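Local coordinates for Lmo2812 protein (Listeria monocytogenes EGD-e, PDB 5ZQA) that is a penicillin-binding protein and probably acts as a serine-type D-Ala-D-Ala carboxypeptidase that trims peptidoglycan peptides in the cell wall, at residues L63-T68 against S116-M121; L87-L92 against A123-E128; V248-L253 against K267-G272. All blocks are in the same frame, centred on the assembly; numbering follows the deposited sequence.

Contact 1: residues L63-T68 against S116-M121; sequences LSKLMT and SAMLTM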
loop_
_atom_site.group_PDB
_atom_site.type_symbol
_atom_site.label_atom_id
_atom_site.label_comp_id
_atom_site.label_asym_id
_atom_site.label_seq_id
_atom_site.Cartn_x
_atom_site.Cartn_y
_atom_site.Cartn_z
ATOM N N LEU A 63 -1.989 -4.167 0.435
ATOM C CA LEU A 63 -0.972 -3.335 1.092
ATOM C C LEU A 63 0.405 -3.810 0.634
ATOM O O LEU A 63 1.377 -3.052 0.681
ATOM C CB LEU A 63 -1.094 -3.373 2.617
ATOM C CG LEU A 63 -2.438 -2.891 3.194
ATOM C CD1 LEU A 63 -2.418 -2.971 4.714
ATOM C CD2 LEU A 63 -2.755 -1.475 2.728
ATOM N N SER A 64 0.474 -5.057 0.151
ATOM C CA SER A 64 1.696 -5.595 -0.449
ATOM C C SER A 64 2.243 -4.725 -1.569
ATOM O O SER A 64 3.462 -4.712 -1.820
ATOM C CB SER A 64 1.450 -6.993 -1.022
ATOM O OG SER A 64 1.047 -7.907 -0.022
ATOM N N LYS A 65 1.355 -4.005 -2.248
ATOM C CA LYS A 65 1.776 -3.158 -3.355
ATOM C C LYS A 65 2.721 -2.037 -2.937
ATOM O O LYS A 65 3.430 -1.487 -3.783
ATOM C CB LYS A 65 0.554 -2.574 -4.057
ATOM C CG LYS A 65 -0.288 -3.629 -4.771
ATOM C CD LYS A 65 -1.560 -3.014 -5.324
ATOM C CE LYS A 65 -2.289 -3.975 -6.264
ATOM N NZ LYS A 65 -2.962 -5.047 -5.506
ATOM N N LEU A 66 2.769 -1.714 -1.646
ATOM C CA LEU A 66 3.736 -0.718 -1.184
ATOM C C LEU A 66 5.161 -1.248 -1.309
ATOM O O LEU A 66 6.082 -0.484 -1.593
ATOM C CB LEU A 66 3.455 -0.298 0.258
ATOM C CG LEU A 66 2.145 0.490 0.410
ATOM C CD1 LEU A 66 1.848 0.785 1.865
ATOM C CD2 LEU A 66 2.184 1.801 -0.383
ATOM N N MET A 67 5.348 -2.552 -1.112
ATOM C CA MET A 67 6.689 -3.109 -1.265
ATOM C C MET A 67 7.042 -3.190 -2.743
ATOM O O MET A 67 8.180 -2.908 -3.130
ATOM C CB MET A 67 6.812 -4.494 -0.625
ATOM C CG MET A 67 8.175 -5.154 -0.895
ATOM S SD MET A 67 9.586 -4.213 -0.271
ATOM C CE MET A 67 9.589 -4.714 1.450
ATOM N N THR A 68 6.072 -3.562 -3.574
ATOM C CA THR A 68 6.311 -3.545 -5.011
ATOM C C THR A 68 6.654 -2.126 -5.482
ATOM O O THR A 68 7.588 -1.958 -6.260
ATOM C CB THR A 68 5.102 -4.113 -5.771
ATOM O OG1 THR A 68 4.838 -5.425 -5.252
ATOM C CG2 THR A 68 5.362 -4.213 -7.292
ATOM N N SER A 116 1.147 3.856 -11.474
ATOM C CA SER A 116 -0.006 4.653 -11.058
ATOM C C SER A 116 -1.231 3.780 -10.807
ATOM O O SER A 116 -1.921 3.970 -9.811
ATOM C CB SER A 116 -0.348 5.713 -12.106
ATOM O OG SER A 116 0.738 6.604 -12.285
ATOM N N ALA A 117 -1.507 2.840 -11.711
ATOM C CA ALA A 117 -2.682 1.974 -11.573
ATOM C C ALA A 117 -2.595 1.106 -10.320
ATOM O O ALA A 117 -3.575 0.947 -9.588
ATOM C CB ALA A 117 -2.850 1.101 -12.822
ATOM N N MET A 118 -1.415 0.559 -10.066
ATOM C CA MET A 118 -1.195 -0.225 -8.859
ATOM C C MET A 118 -1.515 0.578 -7.598
ATOM O O MET A 118 -2.240 0.105 -6.722
ATOM C CB MET A 118 0.248 -0.732 -8.848
ATOM C CG MET A 118 0.651 -1.441 -7.594
ATOM S SD MET A 118 2.330 -2.074 -7.721
ATOM C CE MET A 118 3.276 -0.573 -7.459
ATOM N N LEU A 119 -0.999 1.801 -7.501
ATOM C CA LEU A 119 -1.144 2.569 -6.265
ATOM C C LEU A 119 -2.513 3.230 -6.121
ATOM O O LEU A 119 -3.034 3.338 -5.004
ATOM C CB LEU A 119 -0.050 3.633 -6.169
ATOM C CG LEU A 119 1.359 3.120 -5.860
ATOM C CD1 LEU A 119 2.299 4.311 -5.774
ATOM C CD2 LEU A 119 1.378 2.312 -4.572
ATOM N N THR A 120 -3.098 3.645 -7.245
ATOM C CA THR A 120 -4.319 4.456 -7.235
ATOM C C THR A 120 -5.584 3.599 -7.172
ATOM O O THR A 120 -6.412 3.756 -6.261
ATOM C CB THR A 120 -4.365 5.372 -8.482
ATOM O OG1 THR A 120 -3.229 6.244 -8.467
ATOM C CG2 THR A 120 -5.616 6.221 -8.502
ATOM N N MET A 121 -5.733 2.676 -8.117
ATOM C CA MET A 121 -6.937 1.841 -8.172
ATOM C C MET A 121 -6.714 0.417 -7.679
ATOM O O MET A 121 -7.636 -0.400 -7.709
ATOM C CB MET A 121 -7.501 1.797 -9.603
ATOM C CG MET A 121 -6.599 1.098 -10.625
ATOM S SD MET A 121 -7.432 0.758 -12.183
ATOM C CE MET A 121 -8.492 -0.610 -11.710
#
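Lys65 and Met118 run past each other in opposite directions, and this is the tight part of the contact. Lys65 CD lies 3.5 Å from Met118 CG. The same CD also sits 3.5 Å from Met118 O, so the lysine chain lies along both the side chain and the backbone of helix 111-120. Met118 has its CG anti to the backbone N (chi1 174°), which brings the thioether up against helix 65-77. Its SD then reaches Thr68 CG2 at 3.7 Å, and its CE comes within 3.8 Å of Lys65 O. Thr68 OG1 is engaged elsewhere, with Ala161 O. The looser part is at Leu119. There Leu119 CD2 meets Leu66 CD2 at 4.3 Å, and Leu66 packs further on helix 175-188 and strand 222-230. All the touching residues are buried. The lysine chain is extended until a bend at chi4 (75°), which turns NZ out of the methionine packing. NZ bonds to Ser62 OG, Asn124 OD1 and Ser162 O, three partners that fix its position. Ser62 and Lys65 are the predicted acyl-ester serine and proton acceptor, consistent with the SxxK motif at the helix start of penicillin-binding proteins.

Contact 2: residues L87-L92 against A123-E128; sequences LDLVRL and ANDAAE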
loop_
_atom_site.group_PDB
_atom_site.type_symbol
_atom_site.label_atom_id
_atom_site.label_comp_id
_atom_site.label_asym_id
_atom_site.label_seq_id
_atom_site.Cartn_x
_atom_site.Cartn_y
_atom_site.Cartn_z
ATOM N N LEU A 87 4.998 -2.519 -21.016
ATOM C CA LEU A 87 4.884 -3.895 -20.582
ATOM C C LEU A 87 3.483 -4.413 -20.842
ATOM O O LEU A 87 2.532 -3.634 -20.898
ATOM C CB LEU A 87 5.214 -4.013 -19.098
ATOM C CG LEU A 87 6.545 -3.424 -18.671
ATOM C CD1 LEU A 87 6.654 -3.563 -17.160
ATOM C CD2 LEU A 87 7.696 -4.127 -19.371
ATOM N N ASP A 88 3.359 -5.727 -20.975
ATOM C CA ASP A 88 2.065 -6.349 -21.239
ATOM C C ASP A 88 1.465 -6.879 -19.958
ATOM O O ASP A 88 2.112 -7.650 -19.242
ATOM C CB ASP A 88 2.213 -7.485 -22.247
ATOM C CG ASP A 88 2.767 -7.011 -23.568
ATOM O OD1 ASP A 88 2.194 -6.067 -24.148
ATOM O OD2 ASP A 88 3.797 -7.561 -24.016
ATOM N N LEU A 89 0.228 -6.468 -19.674
ATOM C CA LEU A 89 -0.463 -6.892 -18.463
ATOM C C LEU A 89 -0.580 -8.405 -18.404
ATOM O O LEU A 89 -0.990 -9.044 -19.379
ATOM C CB LEU A 89 -1.859 -6.279 -18.382
ATOM C CG LEU A 89 -1.879 -4.813 -17.975
ATOM C CD1 LEU A 89 -3.272 -4.237 -18.163
ATOM C CD2 LEU A 89 -1.390 -4.696 -16.519
ATOM N N VAL A 90 -0.207 -8.970 -17.261
ATOM C CA VAL A 90 -0.356 -10.398 -17.049
ATOM C C VAL A 90 -1.845 -10.711 -16.899
ATOM O O VAL A 90 -2.632 -9.876 -16.450
ATOM C CB VAL A 90 0.424 -10.893 -15.802
ATOM C CG1 VAL A 90 1.860 -10.387 -15.810
ATOM C CG2 VAL A 90 -0.276 -10.468 -14.540
ATOM N N ARG A 91 -2.239 -11.911 -17.303
ATOM C CA ARG A 91 -3.618 -12.345 -17.113
ATOM C C ARG A 91 -3.775 -12.921 -15.718
ATOM O O ARG A 91 -2.948 -13.718 -15.276
ATOM C CB ARG A 91 -4.019 -13.382 -18.164
ATOM C CG ARG A 91 -4.240 -12.792 -19.543
ATOM C CD ARG A 91 -4.525 -13.869 -20.574
ATOM N NE ARG A 91 -4.928 -13.285 -21.848
ATOM C CZ ARG A 91 -4.080 -12.779 -22.738
ATOM N NH1 ARG A 91 -2.775 -12.787 -22.494
ATOM N NH2 ARG A 91 -4.539 -12.264 -23.872
ATOM N N LEU A 92 -4.823 -12.499 -15.021
ATOM C CA LEU A 92 -5.095 -13.007 -13.684
ATOM C C LEU A 92 -6.043 -14.194 -13.771
ATOM O O LEU A 92 -6.975 -14.180 -14.570
ATOM C CB LEU A 92 -5.701 -11.914 -12.808
ATOM C CG LEU A 92 -4.909 -10.612 -12.662
ATOM C CD1 LEU A 92 -5.800 -9.560 -12.023
ATOM C CD2 LEU A 92 -3.642 -10.823 -11.835
ATOM N N ALA A 123 -4.679 -1.966 -8.931
ATOM C CA ALA A 123 -4.721 -2.913 -10.044
ATOM C C ALA A 123 -3.741 -4.070 -9.825
ATOM O O ALA A 123 -2.516 -3.887 -9.842
ATOM C CB ALA A 123 -4.420 -2.190 -11.360
ATOM N N ASN A 124 -4.280 -5.265 -9.626
ATOM C CA ASN A 124 -3.456 -6.437 -9.348
ATOM C C ASN A 124 -2.611 -6.870 -10.531
ATOM O O ASN A 124 -1.460 -7.277 -10.362
ATOM C CB ASN A 124 -4.333 -7.612 -8.912
ATOM C CG ASN A 124 -4.939 -7.391 -7.569
ATOM O OD1 ASN A 124 -4.243 -7.445 -6.563
ATOM N ND2 ASN A 124 -6.243 -7.129 -7.533
ATOM N N ASP A 125 -3.181 -6.795 -11.734
ATOM C CA ASP A 125 -2.424 -7.181 -12.908
ATOM C C ASP A 125 -1.244 -6.228 -13.141
ATOM O O ASP A 125 -0.156 -6.677 -13.504
ATOM C CB ASP A 125 -3.328 -7.282 -14.153
ATOM C CG ASP A 125 -4.207 -6.049 -14.394
ATOM O OD1 ASP A 125 -4.289 -5.140 -13.548
ATOM O OD2 ASP A 125 -4.855 -6.015 -15.472
ATOM N N ALA A 126 -1.434 -4.933 -12.884
ATOM C CA ALA A 126 -0.336 -3.974 -13.026
ATOM C C ALA A 126 0.821 -4.325 -12.090
ATOM O O ALA A 126 1.994 -4.326 -12.488
ATOM C CB ALA A 126 -0.831 -2.568 -12.769
ATOM N N ALA A 127 0.488 -4.649 -10.847
ATOM C CA ALA A 127 1.506 -5.039 -9.873
ATOM C C ALA A 127 2.270 -6.291 -10.306
ATOM O O ALA A 127 3.493 -6.340 -10.215
ATOM C CB ALA A 127 0.863 -5.258 -8.506
ATOM N N GLU A 128 1.545 -7.306 -10.767
ATOM C CA GLU A 128 2.184 -8.564 -11.161
ATOM C C GLU A 128 3.107 -8.350 -12.357
ATOM O O GLU A 128 4.179 -8.955 -12.443
ATOM C CB GLU A 128 1.138 -9.630 -11.500
ATOM C CG GLU A 128 0.344 -10.131 -10.287
ATOM C CD GLU A 128 1.215 -10.830 -9.267
ATOM O OE1 GLU A 128 0.926 -10.707 -8.049
ATOM O OE2 GLU A 128 2.187 -11.510 -9.668
HETATM O O HOH W 1 -4.864 -8.487 -16.895
#
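Leu89, Val90 and Leu92 pack on the first turn of helix 124-135 in a partly buried contact of aliphatic side chains against helix backbone and the Asp125 side chain. They belong to the extended chain that follows strand 86-88. Asp125 is the central residue on the helix. Leu89 CD2 packs on the helix backbone, 3.6 Å from Ala126 N, while Leu89 CD1 touches Asp125 OD2 at 3.6 Å. Leu92 comes in at about a right angle to the Asp125 side chain and sets its CD1 3.8 Å from Asp125 N. The same methyl lies 4.0 Å from Asn124 CB. This helix start carries the sequence Ser-Ala-Asn, consistent with the SxN motif of the family, of which Ser122 is a predicted active-site residue. Asn124 is held at both ends of its amide, by Lys65 NZ and by Val98 O. The carboxylate of Asp125 is also well occupied: OD1 accepts from Leu100 N and OD2 from Tyr101 N, which ties helix 124-135 to helix 100-104. One water joins the two segments, donating to Val90 O at 2.7 Å and to Asp125 OD2 at 2.9 Å. On the partly exposed side, Val90 CG2 rests 3.5 Å from Glu128 CB. A bend at chi2 (-63°) leads the end of Glu128 away from residues 87-92, and OE1 bonds to Ser162 OG.

Contact 3: residues V248-L253 against K267-G272; sequences VISIVL and KLMEVG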
loop_
_atom_site.group_PDB
_atom_site.type_symbol
_atom_site.label_atom_id
_atom_site.label_comp_id
_atom_site.label_asym_id
_atom_site.label_seq_id
_atom_site.Cartn_x
_atom_site.Cartn_y
_atom_site.Cartn_z
ATOM N N VAL A 248 2.631 11.561 10.579
ATOM C CA VAL A 248 2.198 10.346 11.257
ATOM C C VAL A 248 1.774 9.334 10.208
ATOM O O VAL A 248 1.458 9.695 9.065
ATOM C CB VAL A 248 1.044 10.595 12.254
ATOM C CG1 VAL A 248 1.473 11.622 13.319
ATOM C CG2 VAL A 248 -0.217 11.046 11.535
ATOM N N ILE A 249 1.832 8.062 10.588
ATOM C CA ILE A 249 1.361 6.980 9.742
ATOM C C ILE A 249 0.368 6.155 10.544
ATOM O O ILE A 249 0.664 5.725 11.662
ATOM C CB ILE A 249 2.513 6.103 9.250
ATOM C CG1 ILE A 249 3.415 6.916 8.315
ATOM C CG2 ILE A 249 1.968 4.874 8.514
ATOM C CD1 ILE A 249 4.664 6.164 7.879
ATOM N N SER A 250 -0.825 5.972 9.987
ATOM C CA SER A 250 -1.855 5.169 10.642
ATOM C C SER A 250 -2.031 3.847 9.916
ATOM O O SER A 250 -1.908 3.785 8.696
ATOM C CB SER A 250 -3.180 5.932 10.684
ATOM O OG SER A 250 -3.657 6.186 9.367
ATOM N N ILE A 251 -2.309 2.791 10.676
ATOM C CA ILE A 251 -2.563 1.471 10.111
ATOM C C ILE A 251 -3.907 0.942 10.607
ATOM O O ILE A 251 -4.145 0.908 11.815
ATOM C CB ILE A 251 -1.491 0.446 10.519
ATOM C CG1 ILE A 251 -0.074 1.021 10.396
ATOM C CG2 ILE A 251 -1.678 -0.841 9.729
ATOM C CD1 ILE A 251 0.330 1.245 9.020
ATOM N N VAL A 252 -4.771 0.536 9.675
ATOM C CA VAL A 252 -6.060 -0.089 9.968
ATOM C C VAL A 252 -6.144 -1.417 9.232
ATOM O O VAL A 252 -6.019 -1.450 8.012
ATOM C CB VAL A 252 -7.236 0.824 9.541
ATOM C CG1 VAL A 252 -8.545 0.039 9.454
ATOM C CG2 VAL A 252 -7.354 2.001 10.503
ATOM N N LEU A 253 -6.333 -2.504 9.976
ATOM C CA LEU A 253 -6.457 -3.841 9.401
ATOM C C LEU A 253 -7.757 -4.501 9.839
ATOM O O LEU A 253 -8.092 -4.483 11.022
ATOM C CB LEU A 253 -5.269 -4.721 9.813
ATOM C CG LEU A 253 -3.893 -4.154 9.470
ATOM C CD1 LEU A 253 -2.795 -4.963 10.161
ATOM C CD2 LEU A 253 -3.698 -4.160 7.963
ATOM N N LYS A 267 -10.256 8.727 13.519
ATOM C CA LYS A 267 -9.990 8.671 14.952
ATOM C C LYS A 267 -8.492 8.581 15.239
ATOM O O LYS A 267 -7.986 9.223 16.158
ATOM C CB LYS A 267 -10.720 7.487 15.571
ATOM C CG LYS A 267 -12.224 7.681 15.642
ATOM C CD LYS A 267 -12.869 6.419 16.151
ATOM C CE LYS A 267 -14.380 6.557 16.264
ATOM N NZ LYS A 267 -14.963 5.204 16.475
ATOM N N LEU A 268 -7.779 7.797 14.432
ATOM C CA LEU A 268 -6.341 7.631 14.633
ATOM C C LEU A 268 -5.579 8.908 14.297
ATOM O O LEU A 268 -4.608 9.261 14.985
ATOM C CB LEU A 268 -5.808 6.459 13.791
ATOM C CG LEU A 268 -6.280 5.074 14.247
ATOM C CD1 LEU A 268 -5.983 4.043 13.174
ATOM C CD2 LEU A 268 -5.601 4.675 15.555
ATOM N N MET A 269 -6.018 9.614 13.256
ATOM C CA MET A 269 -5.362 10.860 12.876
ATOM C C MET A 269 -5.573 11.923 13.959
ATOM O O MET A 269 -4.663 12.709 14.240
ATOM C CB MET A 269 -5.869 11.337 11.506
ATOM C CG MET A 269 -5.298 10.531 10.328
ATOM S SD MET A 269 -3.487 10.621 10.313
ATOM C CE MET A 269 -3.053 9.509 8.967
ATOM N N GLU A 270 -6.749 11.919 14.587
ATOM C CA GLU A 270 -7.022 12.822 15.714
ATOM C C GLU A 270 -6.046 12.569 16.868
ATOM O O GLU A 270 -5.498 13.505 17.453
ATOM C CB GLU A 270 -8.471 12.668 16.201
ATOM C CG GLU A 270 -8.826 13.583 17.370
ATOM C CD GLU A 270 -10.323 13.797 17.521
ATOM O OE1 GLU A 270 -11.010 13.977 16.492
ATOM O OE2 GLU A 270 -10.811 13.794 18.671
ATOM N N VAL A 271 -5.827 11.300 17.189
ATOM C CA VAL A 271 -4.843 10.922 18.202
ATOM C C VAL A 271 -3.440 11.318 17.766
ATOM O O VAL A 271 -2.648 11.854 18.559
ATOM C CB VAL A 271 -4.890 9.398 18.473
ATOM C CG1 VAL A 271 -3.720 8.959 19.356
ATOM C CG2 VAL A 271 -6.209 9.048 19.128
ATOM N N GLY A 272 -3.132 11.048 16.502
ATOM C CA GLY A 272 -1.801 11.309 15.979
ATOM C C GLY A 272 -1.366 12.756 16.118
ATOM O O GLY A 272 -0.182 13.036 16.328
#
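Gly272 N donates to Leu268 O at 2.8 Å, a helical bond between two residues that both touch the strand. Gly272 also offers its carbonyl oxygen to Lys246 NZ, and Val248 CG1 packs 3.7 Å from that same Gly272 O. With no side chain on Gly272, the helix end and the strand come close here: the CA atoms of Val248 and Gly272 are 6.3 Å apart. Met269, nearly one turn earlier in the helix, packs beside it. Its chain bends at chi2 (-59°), and this brings the thioether back against the strand. Met269 SD touches Val248 CG2 at 3.5 Å, the two side chains sliding past each other in opposite directions. Met269 CE goes on to Ser250 and stops 3.4 Å from Ser250 OG, a van der Waals approach of a methyl to a hydroxyl. Leu268 packs further along the strand, on Ser250 and Val252. Leu268 CB faces Ser250 CB, and its CD1 meets Val252 CG2 at 3.6 Å. Val248 and Ser250 point toward the helix, while Ile249 and Ile251 point away and pack on helix 175-188. The axes of segments 248-253 and 267-272 run roughly antiparallel, at 150°, and come within 8.8 Å. Strand 246-255 is the middle strand of a five-stranded antiparallel sheet. C-terminal helix 258-272 packed on one face, with helix 175-188 on the other, is the layered alpha/beta domain of the penicillin-binding protein and serine beta-lactamase fold.

Overall arrangement
The chain first lays down strands 37-42 and 48-52 of the five-stranded sheet, then enters helix 65-77. Contact 1 closes the loop from there to helix 111-120. Contact 2 opens inside that loop, at strand 86-88, and closes after it, on helix 124-135, so the two cross. They also touch directly: Ala117 O and Ala123 N probably bond, and Met118 SD packs on Ala127 CB. Together they draw the presumed SxxK and SxN elements together. Contact 3 follows in series as a short strand-to-helix return at the C terminus. It lies about 31 Å from contact 2, centre to centre, but reaches contact 1 through Leu63 and Leu253.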